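Local coordinates for protein putative mannose-1-phosphate guanylyl transferase (Thermus thermophilus, PDB 2CU2) that probably transfers a guanylyl group from GTP to mannose 1-phosphate, making GDP-mannose, as a mannose-1-phosphate guanylyltransferase, at residues Met1-Leu6 / Glu98-Leu104; Gly132-Ala136 / Val189-Ala193; His271-Gly277 / Thr286-Tyr292. All coordinates share one frame. Residues are numbered along the deposited sequence.

Contact 1. Residues Met1-Leu6 / Glu98-Leu104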
ATOM      1  N   MET A   1      -2.036 -50.560   3.759  1.00 60.23           N
ATOM      2  CA  MET A   1      -1.843 -51.144   2.435  1.00 59.37           C
ATOM      3  C   MET A   1      -1.050 -50.211   1.519  1.00 56.99           C
ATOM      4  O   MET A   1      -0.560 -49.163   1.913  1.00 56.33           O
ATOM      5  CB  MET A   1      -3.218 -51.419   1.824  1.00 62.80           C
ATOM      6  CG  MET A   1      -4.367 -50.986   2.735  1.00 66.54           C
ATOM      7  SD  MET A   1      -5.958 -51.122   1.912  1.00 71.19           S
ATOM      8  CE  MET A   1      -6.142 -52.912   1.983  1.00 70.48           C
ATOM      9  N   LYS A   2      -0.897 -50.652   0.255  1.00 54.28           N
ATOM     10  CA  LYS A   2      -0.284 -49.776  -0.732  1.00 51.23           C
ATOM     11  C   LYS A   2      -1.252 -48.663  -1.144  1.00 49.51           C
ATOM     12  O   LYS A   2      -2.193 -48.872  -1.898  1.00 49.52           O
ATOM     13  CB  LYS A   2       0.097 -50.611  -1.958  1.00 50.85           C
ATOM     14  CG  LYS A   2       0.883 -49.799  -2.990  1.00 51.83           C
ATOM     15  CD  LYS A   2       1.697 -50.679  -3.940  1.00 52.62           C
ATOM     16  CE  LYS A   2       2.915 -49.949  -4.518  1.00 53.28           C
ATOM     17  NZ  LYS A   2       3.373 -50.628  -5.729  1.00 53.83           N
ATOM     18  N   THR A   3      -0.967 -47.498  -0.575  1.00 47.41           N
ATOM     19  CA  THR A   3      -1.775 -46.316  -0.805  1.00 45.74           C
ATOM     20  C   THR A   3      -1.006 -45.238  -1.559  1.00 43.41           C
ATOM     21  O   THR A   3       0.140 -44.927  -1.233  1.00 42.69           O
ATOM     22  CB  THR A   3      -2.268 -45.708   0.524  1.00 46.59           C
ATOM     23  OG1 THR A   3      -3.046 -46.677   1.237  1.00 48.64           O
ATOM     24  CG2 THR A   3      -3.124 -44.471   0.258  1.00 47.88           C
ATOM     25  N   TYR A   4      -1.638 -44.685  -2.584  1.00 41.06           N
ATOM     26  CA  TYR A   4      -1.034 -43.607  -3.345  1.00 39.06           C
ATOM     27  C   TYR A   4      -1.797 -42.344  -2.974  1.00 37.77           C
ATOM     28  O   TYR A   4      -2.945 -42.409  -2.537  1.00 37.85           O
ATOM     29  CB  TYR A   4      -1.130 -43.869  -4.853  1.00 39.20           C
ATOM     30  CG  TYR A   4       0.124 -44.486  -5.435  1.00 41.62           C
ATOM     31  CD1 TYR A   4       0.549 -45.760  -5.048  1.00 42.19           C
ATOM     32  CD2 TYR A   4       0.915 -43.778  -6.340  1.00 42.60           C
ATOM     33  CE1 TYR A   4       1.731 -46.308  -5.544  1.00 42.37           C
ATOM     34  CE2 TYR A   4       2.098 -44.318  -6.839  1.00 43.70           C
ATOM     35  CZ  TYR A   4       2.499 -45.581  -6.436  1.00 43.41           C
ATOM     36  OH  TYR A   4       3.674 -46.103  -6.919  1.00 43.14           O
ATOM     37  N   ALA A   5      -1.157 -41.198  -3.139  1.00 35.91           N
ATOM     38  CA  ALA A   5      -1.792 -39.936  -2.817  1.00 35.57           C
ATOM     39  C   ALA A   5      -1.697 -38.997  -4.006  1.00 33.77           C
ATOM     40  O   ALA A   5      -0.626 -38.832  -4.589  1.00 33.06           O
ATOM     41  CB  ALA A   5      -1.119 -39.309  -1.596  1.00 34.69           C
ATOM     42  N   LEU A   6      -2.829 -38.408  -4.376  1.00 32.31           N
ATOM     43  CA  LEU A   6      -2.864 -37.452  -5.470  1.00 31.06           C
ATOM     44  C   LEU A   6      -3.042 -36.072  -4.848  1.00 31.40           C
ATOM     45  O   LEU A   6      -4.057 -35.799  -4.200  1.00 30.64           O
ATOM     46  CB  LEU A   6      -4.035 -37.722  -6.421  1.00 28.91           C
ATOM     47  CG  LEU A   6      -4.206 -36.620  -7.478  1.00 28.81           C
ATOM     48  CD1 LEU A   6      -3.067 -36.715  -8.493  1.00 28.89           C
ATOM     49  CD2 LEU A   6      -5.549 -36.745  -8.181  1.00 26.48           C
ATOM     50  N   GLU A  98       0.008 -48.862 -11.081  1.00 49.47           N
ATOM     51  CA  GLU A  98       0.973 -48.962  -9.993  1.00 50.01           C
ATOM     52  C   GLU A  98       0.564 -50.068  -9.014  1.00 49.64           C
ATOM     53  O   GLU A  98       1.310 -50.477  -8.135  1.00 50.87           O
ATOM     54  CB  GLU A  98       1.031 -47.615  -9.268  1.00 52.58           C
ATOM     55  CG  GLU A  98       2.025 -46.644  -9.910  1.00 55.71           C
ATOM     56  CD  GLU A  98       3.345 -47.349 -10.137  1.00 58.40           C
ATOM     57  OE1 GLU A  98       3.726 -48.164  -9.310  1.00 60.33           O
ATOM     58  OE2 GLU A  98       3.991 -47.062 -11.145  1.00 59.72           O
ATOM     59  N   GLY A  99      -0.695 -50.521  -9.176  1.00 48.42           N
ATOM     60  CA  GLY A  99      -1.183 -51.622  -8.353  1.00 47.35           C
ATOM     61  C   GLY A  99      -1.631 -51.145  -6.971  1.00 46.37           C
ATOM     62  O   GLY A  99      -1.627 -51.879  -5.993  1.00 45.35           O
ATOM     63  N   ALA A 100      -1.992 -49.851  -6.903  1.00 44.12           N
ATOM     64  CA  ALA A 100      -2.392 -49.282  -5.620  1.00 44.07           C
ATOM     65  C   ALA A 100      -3.742 -49.829  -5.152  1.00 44.07           C
ATOM     66  O   ALA A 100      -4.665 -50.030  -5.928  1.00 44.38           O
ATOM     67  CB  ALA A 100      -2.471 -47.763  -5.776  1.00 43.42           C
ATOM     68  N   GLU A 101      -3.839 -50.073  -3.850  1.00 43.63           N
ATOM     69  CA  GLU A 101      -5.072 -50.584  -3.252  1.00 44.43           C
ATOM     70  C   GLU A 101      -5.945 -49.427  -2.785  1.00 42.27           C
ATOM     71  O   GLU A 101      -7.149 -49.580  -2.583  1.00 40.66           O
ATOM     72  CB  GLU A 101      -4.754 -51.468  -2.049  1.00 48.56           C
ATOM     73  CG  GLU A 101      -4.064 -52.773  -2.384  1.00 53.85           C
ATOM     74  CD  GLU A 101      -3.364 -53.365  -1.179  1.00 56.42           C
ATOM     75  OE1 GLU A 101      -2.169 -53.063  -0.982  1.00 58.91           O
ATOM     76  OE2 GLU A 101      -4.011 -54.122  -0.427  1.00 58.27           O
ATOM     77  N   ARG A 102      -5.322 -48.270  -2.600  1.00 40.56           N
ATOM     78  CA  ARG A 102      -6.035 -47.090  -2.144  1.00 39.16           C
ATOM     79  C   ARG A 102      -5.467 -45.831  -2.773  1.00 36.98           C
ATOM     80  O   ARG A 102      -4.254 -45.714  -2.982  1.00 35.42           O
ATOM     81  CB  ARG A 102      -5.931 -46.963  -0.620  1.00 40.75           C
ATOM     82  CG  ARG A 102      -6.694 -48.003   0.172  1.00 42.21           C
ATOM     83  CD  ARG A 102      -8.177 -47.691   0.206  1.00 45.21           C
ATOM     84  NE  ARG A 102      -8.894 -48.589   1.110  1.00 48.21           N
ATOM     85  CZ  ARG A 102      -9.218 -49.846   0.821  1.00 49.00           C
ATOM     86  NH1 ARG A 102      -8.893 -50.360  -0.357  1.00 48.28           N
ATOM     87  NH2 ARG A 102      -9.858 -50.590   1.717  1.00 49.59           N
ATOM     88  N   LEU A 103      -6.352 -44.892  -3.084  1.00 34.53           N
ATOM     89  CA  LEU A 103      -5.925 -43.617  -3.632  1.00 33.94           C
ATOM     90  C   LEU A 103      -6.548 -42.511  -2.790  1.00 34.87           C
ATOM     91  O   LEU A 103      -7.760 -42.475  -2.569  1.00 35.00           O
ATOM     92  CB  LEU A 103      -6.345 -43.452  -5.098  1.00 31.06           C
ATOM     93  CG  LEU A 103      -5.958 -42.088  -5.677  1.00 31.29           C
ATOM     94  CD1 LEU A 103      -4.444 -41.912  -5.631  1.00 30.74           C
ATOM     95  CD2 LEU A 103      -6.483 -41.952  -7.101  1.00 29.27           C
ATOM     96  N   LEU A 104      -5.695 -41.617  -2.314  1.00 33.92           N
ATOM     97  CA  LEU A 104      -6.127 -40.498  -1.500  1.00 34.61           C
ATOM     98  C   LEU A 104      -6.046 -39.266  -2.409  1.00 33.68           C
ATOM     99  O   LEU A 104      -5.045 -39.063  -3.096  1.00 35.17           O
ATOM    100  CB  LEU A 104      -5.177 -40.378  -0.309  1.00 35.73           C
ATOM    101  CG  LEU A 104      -5.662 -39.832   1.027  1.00 37.10           C
ATOM    102  CD1 LEU A 104      -7.028 -40.399   1.386  1.00 37.17           C
ATOM    103  CD2 LEU A 104      -4.622 -40.202   2.079  1.00 38.54           C
TER
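Backbone hydrogen bonds join the start of strand 3-8 to the start of strand 102-107 as parallel neighbours. Tyr4 pairs through both of its backbone groups: N donates to Arg102 O (2.8 Å) and O accepts from Leu104 N (2.9 Å). Leu6 N continues the pattern to Leu104 O (2.6 Å, nearly linear). At the start of the pair Lys2 O accepts from Glu101 N (2.8 Å) and, at greater length, from Arg102 N (3.3 Å).

Side chains of Lys2 and Glu101 also link the segments. Glu101 OE1 accepts from Lys2 N (3.0 Å), while Lys2 NZ reaches Glu98 O (3.2 Å), a carbonyl of the last helical turn, which Gly99 closes with a Schellman motif at positive phi. Arg102 NH1 bonds to Glu101 O (2.9 Å) within its own segment; Met1 SD lies over one face of the guanidinium, and NE bonds to Leu126 O of helix 115-128.

Apolar contacts occupy both faces of the sheet. On the face of Tyr4 and Leu103, Glu98 CB makes a CH-pi contact over the Tyr4 ring (4.2 Å to the centroid), Tyr4 CD1 meets Ala100 CB at 3.7 Å, and Tyr4 CB meets Leu103 CD1 at 3.9 Å. On the other face Ala5 and Leu104 lie side by side, with Thr3 and Leu104 against helix 115-128.

The chemistry thus changes along the pair: charged side chains hydrogen-bonded to backbone atoms hold the chain start to the helix end and the loop after it, and further in regular pairing and apolar side chains form part of the parallel portion of a Rossmann-like central sheet.

Contact 2. Residues Gly132-Ala136 / Val189-Ala193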
ATOM      1  N   GLY A 132     -16.559 -50.620  -2.672  1.00 54.57           N
ATOM      2  CA  GLY A 132     -17.764 -49.969  -3.176  1.00 52.38           C
ATOM      3  C   GLY A 132     -17.829 -48.517  -2.695  1.00 50.73           C
ATOM      4  O   GLY A 132     -18.347 -47.629  -3.362  1.00 51.48           O
ATOM      5  N   PHE A 133     -17.253 -48.265  -1.516  1.00 49.27           N
ATOM      6  CA  PHE A 133     -17.426 -46.958  -0.888  1.00 47.48           C
ATOM      7  C   PHE A 133     -16.404 -45.932  -1.389  1.00 45.83           C
ATOM      8  O   PHE A 133     -15.217 -46.207  -1.505  1.00 46.80           O
ATOM      9  CB  PHE A 133     -17.308 -47.132   0.629  1.00 47.29           C
ATOM     10  CG  PHE A 133     -18.477 -47.924   1.148  1.00 47.85           C
ATOM     11  CD1 PHE A 133     -18.334 -49.287   1.375  1.00 48.01           C
ATOM     12  CD2 PHE A 133     -19.704 -47.308   1.336  1.00 47.56           C
ATOM     13  CE1 PHE A 133     -19.429 -50.037   1.783  1.00 49.34           C
ATOM     14  CE2 PHE A 133     -20.797 -48.067   1.747  1.00 46.81           C
ATOM     15  CZ  PHE A 133     -20.665 -49.433   1.969  1.00 47.32           C
ATOM     16  N   VAL A 134     -16.966 -44.739  -1.651  1.00 42.60           N
ATOM     17  CA  VAL A 134     -16.125 -43.558  -1.759  1.00 42.21           C
ATOM     18  C   VAL A 134     -16.197 -42.745  -0.467  1.00 39.95           C
ATOM     19  O   VAL A 134     -17.258 -42.535   0.105  1.00 39.51           O
ATOM     20  CB  VAL A 134     -16.615 -42.713  -2.938  1.00 42.74           C
ATOM     21  CG1 VAL A 134     -17.910 -41.995  -2.562  1.00 44.82           C
ATOM     22  CG2 VAL A 134     -15.565 -41.682  -3.309  1.00 44.20           C
ATOM     23  N   VAL A 135     -15.066 -42.316   0.088  1.00 36.55           N
ATOM     24  CA  VAL A 135     -15.060 -41.604   1.363  1.00 33.52           C
ATOM     25  C   VAL A 135     -14.707 -40.124   1.221  1.00 33.89           C
ATOM     26  O   VAL A 135     -13.778 -39.765   0.498  1.00 34.04           O
ATOM     27  CB  VAL A 135     -14.051 -42.255   2.360  1.00 34.31           C
ATOM     28  CG1 VAL A 135     -14.249 -41.678   3.770  1.00 31.69           C
ATOM     29  CG2 VAL A 135     -14.225 -43.771   2.371  1.00 31.40           C
ATOM     30  N   ALA A 136     -15.448 -39.270   1.925  1.00 31.15           N
ATOM     31  CA  ALA A 136     -15.212 -37.833   1.888  1.00 30.50           C
ATOM     32  C   ALA A 136     -14.882 -37.294   3.275  1.00 31.53           C
ATOM     33  O   ALA A 136     -15.160 -37.942   4.295  1.00 30.43           O
ATOM     34  CB  ALA A 136     -16.436 -37.109   1.319  1.00 30.47           C
ATOM     35  N   VAL A 189     -11.373 -33.583   0.321  1.00 29.99           N
ATOM     36  CA  VAL A 189     -10.510 -34.762   0.361  1.00 30.85           C
ATOM     37  C   VAL A 189     -11.307 -36.056   0.179  1.00 32.09           C
ATOM     38  O   VAL A 189     -12.421 -36.212   0.658  1.00 33.06           O
ATOM     39  CB  VAL A 189      -9.781 -34.781   1.704  1.00 32.06           C
ATOM     40  CG1 VAL A 189      -8.894 -36.020   1.799  1.00 31.69           C
ATOM     41  CG2 VAL A 189      -8.923 -33.540   1.841  1.00 31.57           C
ATOM     42  N   PHE A 190     -10.703 -36.995  -0.576  1.00 31.01           N
ATOM     43  CA  PHE A 190     -11.414 -38.236  -0.873  1.00 31.91           C
ATOM     44  C   PHE A 190     -10.494 -39.458  -0.778  1.00 32.40           C
ATOM     45  O   PHE A 190      -9.289 -39.378  -0.979  1.00 34.35           O
ATOM     46  CB  PHE A 190     -11.992 -38.129  -2.285  1.00 32.04           C
ATOM     47  CG  PHE A 190     -12.864 -36.913  -2.388  1.00 33.39           C
ATOM     48  CD1 PHE A 190     -12.354 -35.748  -2.950  1.00 33.32           C
ATOM     49  CD2 PHE A 190     -14.174 -36.957  -1.940  1.00 33.43           C
ATOM     50  CE1 PHE A 190     -13.163 -34.628  -3.066  1.00 36.31           C
ATOM     51  CE2 PHE A 190     -14.980 -35.829  -2.062  1.00 34.61           C
ATOM     52  CZ  PHE A 190     -14.479 -34.662  -2.626  1.00 33.99           C
ATOM     53  N   ALA A 191     -11.117 -40.597  -0.426  1.00 33.05           N
ATOM     54  CA  ALA A 191     -10.366 -41.843  -0.333  1.00 33.97           C
ATOM     55  C   ALA A 191     -11.175 -43.015  -0.889  1.00 35.12           C
ATOM     56  O   ALA A 191     -12.329 -43.225  -0.539  1.00 36.77           O
ATOM     57  CB  ALA A 191     -10.035 -42.093   1.139  1.00 32.72           C
ATOM     58  N   PHE A 192     -10.540 -43.743  -1.825  1.00 33.90           N
ATOM     59  CA  PHE A 192     -11.214 -44.884  -2.432  1.00 32.35           C
ATOM     60  C   PHE A 192     -10.210 -45.814  -3.110  1.00 33.07           C
ATOM     61  O   PHE A 192      -9.091 -45.440  -3.432  1.00 33.95           O
ATOM     62  CB  PHE A 192     -12.195 -44.351  -3.477  1.00 31.79           C
ATOM     63  CG  PHE A 192     -11.508 -43.349  -4.363  1.00 32.81           C
ATOM     64  CD1 PHE A 192     -10.775 -43.784  -5.461  1.00 33.26           C
ATOM     65  CD2 PHE A 192     -11.625 -41.995  -4.091  1.00 33.18           C
ATOM     66  CE1 PHE A 192     -10.160 -42.856  -6.290  1.00 32.58           C
ATOM     67  CE2 PHE A 192     -11.007 -41.071  -4.928  1.00 33.13           C
ATOM     68  CZ  PHE A 192     -10.274 -41.496  -6.029  1.00 33.40           C
ATOM     69  N   ALA A 193     -10.624 -47.080  -3.280  1.00 33.06           N
ATOM     70  CA  ALA A 193      -9.845 -47.947  -4.150  1.00 34.12           C
ATOM     71  C   ALA A 193      -9.998 -47.490  -5.599  1.00 32.49           C
ATOM     72  O   ALA A 193     -11.070 -47.095  -6.046  1.00 33.42           O
ATOM     73  CB  ALA A 193     -10.365 -49.377  -3.998  1.00 33.34           C
TER
HETATM   74  O   HOH W   1     -13.380 -47.948  -2.432  1.00 31.49           O
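Small apolar side chains occupy the middle of this buried pair: Val135 CB and Ala191 CB face each other at 4.2 Å, on the side of the sheet covered by Met125 of helix 115-128. On the opposite face Ala136 CB lies 3.9 Å from Phe190 CE2, and Val134 CG2 meets Phe192 CD2 at 4.0 Å; Met238 of helix 233-238 packs on Val134 and Phe190 there.

Between these layers the backbones run antiparallel. Val135 and Ala191 form a hydrogen-bonded pair, Val135 N to Ala191 O at 3.0 Å and Ala191 N to Val135 O at 2.9 Å. Ala136 and Phe190 follow as a non-hydrogen-bonded pair, where Phe190 CA approaches Val135 O to 3.1 Å and Ala136 CA approaches Val189 O to 3.5 Å.

Farther out the strands part, and a water fills the gap: it donates to Phe133 O (2.7 Å) and accepts from Ala193 N (3.0 Å), where Ala193 is the N-cap of helix 194-204. The Phe133 ring leads away to cation-pi contacts with Arg243 and Arg245.

One antiparallel strand, 184-192, set between 134-139 and 102-107 in an otherwise largely parallel, helix-covered central sheet is characteristic of the GT-A nucleotidyltransferase fold.

Contact 3. Residues His271-Gly277 / Thr286-Tyr292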
ATOM      1  N   HIS A 271     -10.996  -8.099  16.557  1.00 31.32           N
ATOM      2  CA  HIS A 271     -10.474  -6.741  16.604  1.00 32.86           C
ATOM      3  C   HIS A 271      -8.944  -6.628  16.555  1.00 32.02           C
ATOM      4  O   HIS A 271      -8.426  -5.547  16.305  1.00 30.81           O
ATOM      5  CB  HIS A 271     -11.009  -6.013  17.848  1.00 33.71           C
ATOM      6  CG  HIS A 271     -10.285  -6.359  19.113  1.00 36.47           C
ATOM      7  ND1 HIS A 271     -10.808  -7.215  20.058  1.00 38.78           N
ATOM      8  CD2 HIS A 271      -9.080  -5.964  19.588  1.00 36.44           C
ATOM      9  CE1 HIS A 271      -9.956  -7.334  21.061  1.00 38.25           C
ATOM     10  NE2 HIS A 271      -8.900  -6.585  20.800  1.00 38.52           N
ATOM     11  N   GLU A 272      -8.227  -7.726  16.807  1.00 30.32           N
ATOM     12  CA  GLU A 272      -6.762  -7.700  16.747  1.00 31.17           C
ATOM     13  C   GLU A 272      -6.358  -7.730  15.266  1.00 30.02           C
ATOM     14  O   GLU A 272      -7.093  -8.270  14.436  1.00 31.73           O
ATOM     15  CB  GLU A 272      -6.169  -8.914  17.483  1.00 30.71           C
ATOM     16  CG  GLU A 272      -6.446  -8.940  18.992  1.00 32.64           C
ATOM     17  CD  GLU A 272      -5.417  -8.163  19.813  1.00 34.35           C
ATOM     18  OE1 GLU A 272      -4.588  -7.434  19.225  1.00 36.22           O
ATOM     19  OE2 GLU A 272      -5.437  -8.277  21.061  1.00 38.37           O
ATOM     20  N   ASN A 273      -5.205  -7.155  14.931  1.00 28.84           N
ATOM     21  CA  ASN A 273      -4.760  -7.144  13.541  1.00 28.70           C
ATOM     22  C   ASN A 273      -4.052  -8.444  13.170  1.00 29.74           C
ATOM     23  O   ASN A 273      -3.464  -9.109  14.023  1.00 30.65           O
ATOM     24  CB  ASN A 273      -3.836  -5.946  13.271  1.00 27.69           C
ATOM     25  CG  ASN A 273      -4.537  -4.611  13.469  1.00 26.43           C
ATOM     26  OD1 ASN A 273      -5.623  -4.380  12.934  1.00 27.64           O
ATOM     27  ND2 ASN A 273      -3.917  -3.726  14.238  1.00 26.96           N
ATOM     28  N   VAL A 274      -4.129  -8.805  11.892  1.00 29.94           N
ATOM     29  CA  VAL A 274      -3.506 -10.019  11.382  1.00 30.24           C
ATOM     30  C   VAL A 274      -2.431  -9.611  10.386  1.00 32.11           C
ATOM     31  O   VAL A 274      -2.711  -8.914   9.408  1.00 33.93           O
ATOM     32  CB  VAL A 274      -4.539 -10.915  10.674  1.00 30.70           C
ATOM     33  CG1 VAL A 274      -3.844 -12.060   9.971  1.00 30.25           C
ATOM     34  CG2 VAL A 274      -5.542 -11.446  11.692  1.00 30.33           C
ATOM     35  N   VAL A 275      -1.204 -10.049  10.636  1.00 30.88           N
ATOM     36  CA  VAL A 275      -0.086  -9.697   9.777  1.00 30.82           C
ATOM     37  C   VAL A 275       0.681 -10.900   9.235  1.00 31.65           C
ATOM     38  O   VAL A 275       0.982 -11.836   9.975  1.00 32.56           O
ATOM     39  CB  VAL A 275       0.908  -8.810  10.543  1.00 31.65           C
ATOM     40  CG1 VAL A 275       2.054  -8.392   9.628  1.00 31.36           C
ATOM     41  CG2 VAL A 275       0.184  -7.603  11.112  1.00 29.93           C
ATOM     42  N   LEU A 276       0.977 -10.878   7.941  1.00 31.08           N
ATOM     43  CA  LEU A 276       1.760 -11.938   7.309  1.00 32.68           C
ATOM     44  C   LEU A 276       2.778 -11.281   6.398  1.00 32.91           C
ATOM     45  O   LEU A 276       2.662 -10.097   6.074  1.00 34.30           O
ATOM     46  CB  LEU A 276       0.889 -12.899   6.493  1.00 33.24           C
ATOM     47  CG  LEU A 276       0.132 -13.999   7.238  1.00 33.64           C
ATOM     48  CD1 LEU A 276      -0.458 -14.956   6.209  1.00 33.96           C
ATOM     49  CD2 LEU A 276       1.079 -14.759   8.185  1.00 31.28           C
ATOM     50  N   GLY A 277       3.770 -12.054   5.977  1.00 32.34           N
ATOM     51  CA  GLY A 277       4.810 -11.512   5.123  1.00 31.57           C
ATOM     52  C   GLY A 277       6.027 -11.235   5.978  1.00 33.05           C
ATOM     53  O   GLY A 277       5.962 -11.331   7.207  1.00 31.51           O
ATOM     54  N   THR A 286      -5.268   1.251  14.886  1.00 35.21           N
ATOM     55  CA  THR A 286      -5.799   0.393  13.837  1.00 33.67           C
ATOM     56  C   THR A 286      -6.400  -0.885  14.421  1.00 33.93           C
ATOM     57  O   THR A 286      -5.826  -1.524  15.294  1.00 33.78           O
ATOM     58  CB  THR A 286      -4.650   0.039  12.892  1.00 31.62           C
ATOM     59  OG1 THR A 286      -4.224   1.217  12.205  1.00 30.60           O
ATOM     60  CG2 THR A 286      -5.112  -0.992  11.862  1.00 28.87           C
ATOM     61  N   PHE A 287      -7.578  -1.269  13.939  1.00 34.73           N
ATOM     62  CA  PHE A 287      -8.252  -2.460  14.457  1.00 35.29           C
ATOM     63  C   PHE A 287      -8.849  -3.341  13.371  1.00 33.23           C
ATOM     64  O   PHE A 287      -9.098  -2.888  12.252  1.00 33.89           O
ATOM     65  CB  PHE A 287      -9.365  -2.041  15.423  1.00 38.93           C
ATOM     66  CG  PHE A 287      -8.878  -1.235  16.586  1.00 44.14           C
ATOM     67  CD1 PHE A 287      -8.442  -1.863  17.755  1.00 45.28           C
ATOM     68  CD2 PHE A 287      -8.813   0.156  16.504  1.00 45.86           C
ATOM     69  CE1 PHE A 287      -7.943  -1.118  18.824  1.00 46.69           C
ATOM     70  CE2 PHE A 287      -8.314   0.915  17.566  1.00 46.49           C
ATOM     71  CZ  PHE A 287      -7.876   0.276  18.729  1.00 46.61           C
ATOM     72  N   GLY A 288      -9.074  -4.604  13.721  1.00 32.32           N
ATOM     73  CA  GLY A 288      -9.670  -5.569  12.809  1.00 32.30           C
ATOM     74  C   GLY A 288      -9.161  -5.616  11.378  1.00 32.55           C
ATOM     75  O   GLY A 288      -9.916  -5.936  10.458  1.00 31.53           O
ATOM     76  N   CYS A 289      -7.882  -5.329  11.177  1.00 31.74           N
ATOM     77  CA  CYS A 289      -7.327  -5.349   9.826  1.00 30.61           C
ATOM     78  C   CYS A 289      -6.546  -6.607   9.461  1.00 30.09           C
ATOM     79  O   CYS A 289      -6.162  -7.397  10.321  1.00 28.98           O
ATOM     80  CB  CYS A 289      -6.420  -4.133   9.614  1.00 30.31           C
ATOM     81  SG  CYS A 289      -7.301  -2.575   9.455  1.00 30.16           S
ATOM     82  N   VAL A 290      -6.331  -6.783   8.162  1.00 28.10           N
ATOM     83  CA  VAL A 290      -5.556  -7.899   7.642  1.00 28.35           C
ATOM     84  C   VAL A 290      -4.466  -7.234   6.811  1.00 29.68           C
ATOM     85  O   VAL A 290      -4.758  -6.546   5.828  1.00 29.88           O
ATOM     86  CB  VAL A 290      -6.400  -8.816   6.733  1.00 28.28           C
ATOM     87  CG1 VAL A 290      -5.497  -9.801   6.029  1.00 26.15           C
ATOM     88  CG2 VAL A 290      -7.448  -9.561   7.560  1.00 28.29           C
ATOM     89  N   VAL A 291      -3.217  -7.435   7.211  1.00 29.48           N
ATOM     90  CA  VAL A 291      -2.086  -6.829   6.525  1.00 30.09           C
ATOM     91  C   VAL A 291      -1.074  -7.836   5.992  1.00 32.78           C
ATOM     92  O   VAL A 291      -0.625  -8.726   6.715  1.00 34.86           O
ATOM     93  CB  VAL A 291      -1.321  -5.879   7.474  1.00 30.12           C
ATOM     94  CG1 VAL A 291      -0.109  -5.299   6.769  1.00 27.18           C
ATOM     95  CG2 VAL A 291      -2.248  -4.780   7.977  1.00 28.57           C
ATOM     96  N   TYR A 292      -0.723  -7.694   4.721  1.00 31.40           N
ATOM     97  CA  TYR A 292       0.288  -8.547   4.128  1.00 31.52           C
ATOM     98  C   TYR A 292       1.380  -7.623   3.605  1.00 31.75           C
ATOM     99  O   TYR A 292       1.126  -6.764   2.768  1.00 32.16           O
ATOM    100  CB  TYR A 292      -0.256  -9.376   2.964  1.00 29.66           C
ATOM    101  CG  TYR A 292       0.741 -10.421   2.506  1.00 30.27           C
ATOM    102  CD1 TYR A 292       0.630 -11.749   2.929  1.00 27.59           C
ATOM    103  CD2 TYR A 292       1.847 -10.068   1.722  1.00 29.63           C
ATOM    104  CE1 TYR A 292       1.590 -12.695   2.589  1.00 28.58           C
ATOM    105  CE2 TYR A 292       2.824 -11.018   1.375  1.00 30.58           C
ATOM    106  CZ  TYR A 292       2.684 -12.329   1.816  1.00 29.59           C
ATOM    107  OH  TYR A 292       3.624 -13.278   1.481  1.00 30.23           O
TER
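Tyr292 lays one face of its ring over Gly277, whose CA makes a CH-pi contact 4.3 Å from the ring centroid, and its CD1 touches Leu276 CB at 3.8 Å. A CB at Gly277 would sit tight against this ring and, at its backbone angles, against the carbonyl before it. The Tyr292 hydroxyl bonds to Pro30 O.

Behind the ring, strands 274-276 and 290-293 run parallel: hydrogen bonds run from Val274 N to Cys289 O (2.9 Å), Val291 N to Val274 O (2.7 Å), and Leu276 N to Val291 O (2.9 Å). Val274, Val290 and Leu276 face helix 261-266, whereas Val275 and Val291 share the other face with His281.

Ahead of the strands Asn273 OD1 accepts from Cys289 N (3.0 Å) and its ND2 donates to Thr286 O (3.1 Å). Gly288, at positive phi, gives its N to His271 O (2.8 Å).

Parallel strands stacked in register are consistent with successive rungs of a beta-helix-like domain. The amide of Asn273, using both donor and acceptor, carries hydrogen bonding across to 286-289 ahead of the strand starts.

In the fold
Contacts 1 and 2 belong to the same central sheet of the nucleotidyltransferase region. Their centres are 12 Å apart, and strands 102-107 and 184-192 are direct neighbours: Leu103 N lies 2.8 Å from Phe192 O, a probable hydrogen bond, while Leu104 CD1 packs on Ala191 CB at 3.5 Å. Contact 2 is the buried one, almost wholly apolar beyond its backbone bonds; contact 1 is partly buried and carries charges at its exposed end. Contact 3 lies across the chain's centre, its centre 41 Å from that of contact 1 and 39 Å from that of contact 2, in a separate four-stranded sheet. Parallel like contact 1 and also partly exposed, it extends its pairing with a neutral amide rather than with charged side chains.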